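Side-chain contact in A rubisco-like protein (Burkholderia fungorum, PDB 3NWR), which is of undetermined reaction but, as a rubisco-like protein with a TIM-barrel catalytic domain, probably acts as a lyase or related enzyme: residues A407-P410 / L411-A415. Numbering follows the deposited sequence.
Sequences AGTP and LPVYA
Pro410 holds the N-cap position of the short helix 411-414 although its ring offers no polar atom for side-chain capping; its carbonyl oxygen takes the ordinary first-turn bond from Tyr414 N and a weak second one from Val413 N. Tyr414 N reaches Pro410 O at 3.0 Å with an N-H...O angle of 172° and lies close to the line of the carbonyl bond, the i to i+4 geometry of an alpha-helical turn. Val413 N is equally near Pro410 O, but its angle of 130° makes that bond weak. Pro412 has no N-H to offer, and its ring atom Pro412 CD instead packs 3.5 Å from Pro410 C. Pro410 CB meets Val413 CG2 at 4.1 Å, an apolar touch between two exposed residues.

Thr409 straddles the two residues that Pro410 O binds. With OG1 anti to the backbone N (chi1 -176°), Thr409 OG1 lies 3.7 Å from Val413 CG1, while the methyl branch is turned to Tyr414. There Thr409 CG2 lies obliquely against the ring, 3.7 Å from Tyr414 CD1, and also touches its CB and CG; the two side chains cross at about a right angle. Tyr414 additionally packs on Ala403 and Ala404 of helix 391-407 and on Leu421 of helix 419-427, and Leu411 packs on Val405.

Just upstream, Gly408 has positive phi and is the C-prime residue of a Schellman motif ending helix 391-407, with Thr409 N bonded to Ala404 O. One helix therefore stops and another starts within a few residues, near the C-terminal end of the modelled chain, between helix 391-407 and helix 419-427. Backbone bonds thus set this corner, with Pro410 O satisfied chiefly by Tyr414 N and the threonine contributing van der Waals contact through both branches.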
loop_
_atom_site.group_PDB
_atom_site.type_symbol
_atom_site.label_atom_id
_atom_site.label_comp_id
_atom_site.label_asym_id
_atom_site.label_seq_id
_atom_site.Cartn_x
_atom_site.Cartn_y
_atom_site.Cartn_z
ATOM N N ALA A 407 30.564 -20.972 16.831
ATOM C CA ALA A 407 31.412 -21.942 17.528
ATOM C C ALA A 407 30.742 -22.437 18.804
ATOM O O ALA A 407 31.202 -23.397 19.417
ATOM C CB ALA A 407 32.775 -21.338 17.843
ATOM N N GLY A 408 29.670 -21.773 19.217
ATOM C CA GLY A 408 28.926 -22.196 20.391
ATOM C C GLY A 408 29.418 -21.613 21.699
ATOM O O GLY A 408 29.008 -22.058 22.775
ATOM N N THR A 409 30.280 -20.608 21.634
ATOM C CA THR A 409 30.838 -20.052 22.864
ATOM C C THR A 409 30.151 -18.728 23.230
ATOM O O THR A 409 29.919 -17.878 22.368
ATOM C CB THR A 409 32.370 -19.915 22.771
ATOM O OG1 THR A 409 32.899 -19.456 24.022
ATOM C CG2 THR A 409 32.758 -18.951 21.684
ATOM N N PRO A 410 29.793 -18.549 24.510
ATOM C CA PRO A 410 29.108 -17.299 24.872
ATOM C C PRO A 410 29.940 -16.058 24.561
ATOM O O PRO A 410 31.162 -16.076 24.711
ATOM C CB PRO A 410 28.918 -17.435 26.394
ATOM C CG PRO A 410 28.914 -18.915 26.640
ATOM C CD PRO A 410 29.929 -19.462 25.660
ATOM N N LEU A 411 29.290 -14.971 24.158
ATOM C CA LEU A 411 30.029 -13.749 23.810
ATOM C C LEU A 411 30.989 -13.249 24.901
ATOM O O LEU A 411 32.119 -12.883 24.599
ATOM C CB LEU A 411 29.074 -12.616 23.379
ATOM C CG LEU A 411 28.879 -12.449 21.871
ATOM C CD1 LEU A 411 28.290 -13.691 21.248
ATOM C CD2 LEU A 411 27.977 -11.254 21.614
ATOM N N PRO A 412 30.538 -13.196 26.171
ATOM C CA PRO A 412 31.451 -12.671 27.201
ATOM C C PRO A 412 32.630 -13.594 27.491
ATOM O O PRO A 412 33.607 -13.134 28.072
ATOM C CB PRO A 412 30.562 -12.554 28.445
ATOM C CG PRO A 412 29.151 -12.473 27.887
ATOM C CD PRO A 412 29.174 -13.390 26.692
ATOM N N VAL A 413 32.539 -14.868 27.111
ATOM C CA VAL A 413 33.695 -15.758 27.213
ATOM C C VAL A 413 34.663 -15.474 26.057
ATOM O O VAL A 413 35.861 -15.274 26.259
ATOM C CB VAL A 413 33.271 -17.241 27.201
ATOM C CG1 VAL A 413 34.499 -18.153 27.131
ATOM C CG2 VAL A 413 32.465 -17.578 28.445
ATOM N N TYR A 414 34.131 -15.435 24.839
ATOM C CA TYR A 414 34.957 -15.173 23.659
ATOM C C TYR A 414 35.621 -13.800 23.733
ATOM O O TYR A 414 36.735 -13.608 23.244
ATOM C CB TYR A 414 34.088 -15.276 22.409
ATOM C CG TYR A 414 34.826 -15.525 21.117
ATOM C CD1 TYR A 414 35.622 -16.651 20.958
ATOM C CD2 TYR A 414 34.663 -14.672 20.027
ATOM C CE1 TYR A 414 36.276 -16.900 19.756
ATOM C CE2 TYR A 414 35.309 -14.919 18.818
ATOM C CZ TYR A 414 36.115 -16.035 18.695
ATOM O OH TYR A 414 36.768 -16.298 17.505
ATOM N N ALA A 415 34.929 -12.840 24.338
ATOM C CA ALA A 415 35.442 -11.479 24.478
ATOM C C ALA A 415 36.768 -11.429 25.226
ATOM O O ALA A 415 37.558 -10.508 25.045
ATOM C CB ALA A 415 34.413 -10.593 25.187
#